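Long-range contact in Lysine/ornithine decarboxylase (PDB 5GJP), which decarboxylates both L-lysine and L-ornithine, giving cadaverine and putrescine, with pyridoxal 5'-phosphate as its cofactor: residues Pro256-Cys261 and Met349-Ser354. Residues are numbered along the deposited sequence; the frame is centred on the assembly and turned at random.
Sequences PGRYMC and MGSYTS. With PLP (pyridoxal-5'-phosphate), chain C; N2P (pentane-1,5-diamine), chain B.
The phosphate-binding end of the pyridoxal phosphate barrel is where Arg-258 and Tyr-352 meet, the loop 349-354 of the C-terminal beta domain closing over the turn that follows barrel strand 251-254. One phosphate oxygen draws on both segments: PLP O3P accepts a hydrogen bond from Tyr-352 OH at 2.6 Å and another from Arg-258 N at 3.1 Å, while Gly-257 N donates to PLP O2P. PLP O3P lies at the edge of the phenol ring, in its plane. A CB on Gly-257 would clash with this oxygen. The phenol also borders the bound diamine, whose N2P C4 stands 3.9 Å above the ring plane, over its centre. With CG of Arg-258 anti to the backbone N (chi1 -173°), the bend at chi3 brings the guanidinium across Tyr-352 at about a right angle, and Tyr-352 CD2 lies over one of its faces, 3.6 Å above the plane. The two planes are 44° apart, so this is no flat stack; a salt bridge from NH1 to Asp-299 and a hydrogen bond from NH2 to Ser-182 anchor the charged end. Replacing Tyr-352 with a phenylalanine would probably leave PLP O3P without its hydroxyl donor and weaken the phosphate's link to this loop. Farther from the cofactor, Ser-351 OG donates to Arg-258 O at 2.9 Å, in the carbonyl plane and on a lone pair. Beside it, Gly-350 CA approaches Cys-261 O at 3.4 Å, the angle of 167° at the hydrogen indicating a CA-H...O contact. Backbone amides at a barrel strand's C-terminal end and a tyrosine from the beta domain, with Gly-219 N as a further partner of the cofactor, make part of the phosphate-binding site characteristic of fold-type III PLP decarboxylases.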
loop_
_atom_site.group_PDB
_atom_site.type_symbol
_atom_site.label_atom_id
_atom_site.label_comp_id
_atom_site.label_asym_id
_atom_site.label_seq_id
_atom_site.Cartn_x
_atom_site.Cartn_y
_atom_site.Cartn_z
ATOM N N PRO A 256 -17.572 -12.994 -7.798
ATOM C CA PRO A 256 -17.333 -11.632 -8.243
ATOM C C PRO A 256 -16.650 -10.843 -7.145
ATOM O O PRO A 256 -16.984 -10.992 -5.989
ATOM C CB PRO A 256 -18.736 -11.093 -8.451
ATOM C CG PRO A 256 -19.562 -11.872 -7.511
ATOM C CD PRO A 256 -18.995 -13.241 -7.554
ATOM N N GLY A 257 -15.708 -9.997 -7.506
ATOM C CA GLY A 257 -15.197 -9.039 -6.566
ATOM C C GLY A 257 -15.350 -7.646 -7.102
ATOM O O GLY A 257 -16.117 -6.859 -6.582
ATOM N N ARG A 258 -14.641 -7.388 -8.192
ATOM C CA ARG A 258 -14.526 -6.081 -8.806
ATOM C C ARG A 258 -15.869 -5.590 -9.284
ATOM O O ARG A 258 -16.229 -4.453 -9.089
ATOM C CB ARG A 258 -13.545 -6.177 -9.977
ATOM C CG ARG A 258 -13.171 -4.871 -10.647
ATOM C CD ARG A 258 -12.366 -5.097 -11.915
ATOM N NE ARG A 258 -11.207 -5.941 -11.684
ATOM C CZ ARG A 258 -10.024 -5.497 -11.299
ATOM N NH1 ARG A 258 -9.828 -4.217 -11.098
ATOM N NH2 ARG A 258 -9.041 -6.344 -11.095
ATOM N N TYR A 259 -16.618 -6.489 -9.886
ATOM C CA TYR A 259 -17.929 -6.190 -10.444
ATOM C C TYR A 259 -18.916 -5.649 -9.447
ATOM O O TYR A 259 -19.653 -4.716 -9.773
ATOM C CB TYR A 259 -18.522 -7.469 -11.066
ATOM C CG TYR A 259 -19.993 -7.390 -11.330
ATOM C CD1 TYR A 259 -20.469 -6.714 -12.443
ATOM C CD2 TYR A 259 -20.902 -7.928 -10.435
ATOM C CE1 TYR A 259 -21.829 -6.611 -12.673
ATOM C CE2 TYR A 259 -22.270 -7.833 -10.645
ATOM C CZ TYR A 259 -22.745 -7.180 -11.772
ATOM O OH TYR A 259 -24.111 -7.056 -12.020
ATOM N N MET A 260 -18.944 -6.228 -8.247
ATOM C CA MET A 260 -19.976 -5.903 -7.247
ATOM C C MET A 260 -20.008 -4.429 -6.826
ATOM O O MET A 260 -21.099 -3.822 -6.705
ATOM C CB MET A 260 -19.845 -6.787 -5.989
ATOM C CG MET A 260 -21.165 -6.996 -5.268
ATOM S SD MET A 260 -22.377 -7.855 -6.321
ATOM C CE MET A 260 -21.761 -9.511 -6.058
ATOM N N CYS A 261 -18.826 -3.877 -6.577
ATOM C CA CYS A 261 -18.736 -2.537 -6.001
ATOM C C CYS A 261 -17.973 -1.537 -6.831
ATOM O O CYS A 261 -18.037 -0.367 -6.506
ATOM C CB CYS A 261 -18.133 -2.549 -4.590
ATOM S SG CYS A 261 -18.836 -3.696 -3.384
ATOM N N MET A 349 -14.556 3.674 -8.713
ATOM C CA MET A 349 -13.467 3.662 -7.710
ATOM C C MET A 349 -13.689 2.627 -6.591
ATOM O O MET A 349 -12.970 2.626 -5.613
ATOM C CB MET A 349 -13.298 5.097 -7.122
ATOM C CG MET A 349 -12.236 5.964 -7.798
ATOM S SD MET A 349 -10.470 5.817 -7.373
ATOM C CE MET A 349 -10.564 5.179 -5.722
ATOM N N GLY A 350 -14.669 1.737 -6.726
ATOM C CA GLY A 350 -15.006 0.834 -5.608
ATOM C C GLY A 350 -14.191 -0.435 -5.353
ATOM O O GLY A 350 -14.460 -1.126 -4.392
ATOM N N SER A 351 -13.213 -0.763 -6.193
ATOM C CA SER A 351 -12.574 -2.081 -6.145
ATOM C C SER A 351 -11.095 -1.936 -6.245
ATOM O O SER A 351 -10.594 -1.229 -7.144
ATOM C CB SER A 351 -13.078 -2.963 -7.261
ATOM O OG SER A 351 -14.463 -3.223 -7.086
ATOM N N TYR A 352 -10.391 -2.572 -5.306
ATOM C CA TYR A 352 -8.915 -2.610 -5.313
ATOM C C TYR A 352 -8.363 -1.200 -5.260
ATOM O O TYR A 352 -7.328 -0.880 -5.860
ATOM C CB TYR A 352 -8.399 -3.420 -6.521
ATOM C CG TYR A 352 -8.974 -4.828 -6.535
ATOM C CD1 TYR A 352 -8.648 -5.740 -5.534
ATOM C CD2 TYR A 352 -9.861 -5.221 -7.484
ATOM C CE1 TYR A 352 -9.166 -7.023 -5.503
ATOM C CE2 TYR A 352 -10.392 -6.487 -7.469
ATOM C CZ TYR A 352 -10.039 -7.385 -6.482
ATOM O OH TYR A 352 -10.566 -8.664 -6.487
ATOM N N THR A 353 -9.051 -0.366 -4.501
ATOM C CA THR A 353 -8.658 1.018 -4.326
ATOM C C THR A 353 -8.325 1.245 -2.869
ATOM O O THR A 353 -7.172 1.102 -2.493
ATOM C CB THR A 353 -9.761 1.947 -4.773
ATOM O OG1 THR A 353 -11.007 1.420 -4.301
ATOM C CG2 THR A 353 -9.751 2.023 -6.282
ATOM N N SER A 354 -9.328 1.526 -2.048
ATOM C CA SER A 354 -9.108 1.792 -0.612
ATOM C C SER A 354 -8.513 0.583 0.138
ATOM O O SER A 354 -7.787 0.761 1.105
ATOM C CB SER A 354 -10.411 2.208 0.031
ATOM O OG SER A 354 -11.296 1.119 -0.106
HETATM N N1 PLP C . -12.083 -15.186 -6.509
HETATM C C2 PLP C . -10.910 -15.506 -5.946
HETATM C C2A PLP C . -10.644 -16.887 -5.436
HETATM C C3 PLP C . -9.866 -14.493 -5.817
HETATM O O3 PLP C . -8.694 -14.835 -5.261
HETATM C C4 PLP C . -10.138 -13.140 -6.322
HETATM C C4A PLP C . -9.129 -12.064 -6.229
HETATM O O4A PLP C . -8.336 -11.892 -7.127
HETATM C C5 PLP C . -11.468 -12.919 -6.926
HETATM C C6 PLP C . -12.363 -13.967 -6.971
HETATM C C5A PLP C . -11.868 -11.575 -7.462
HETATM O O4P PLP C . -11.792 -11.482 -8.869
HETATM P P PLP C . -12.248 -10.156 -9.595
HETATM O O1P PLP C . -11.329 -9.965 -10.743
HETATM O O2P PLP C . -13.632 -10.461 -9.986
HETATM O O3P PLP C . -12.117 -9.120 -8.566
HETATM C C1 N2P B . -4.754 -5.439 -6.299
HETATM C C2 N2P B . -5.340 -5.774 -7.695
HETATM C C3 N2P B . -5.540 -7.255 -8.015
HETATM C C4 N2P B . -6.780 -7.551 -8.844
HETATM N NE2 N2P B . -4.902 -3.983 -5.942
HETATM C C5 N2P B . -7.435 -8.877 -8.448
HETATM N N1 N2P B . -6.530 -10.058 -8.305
#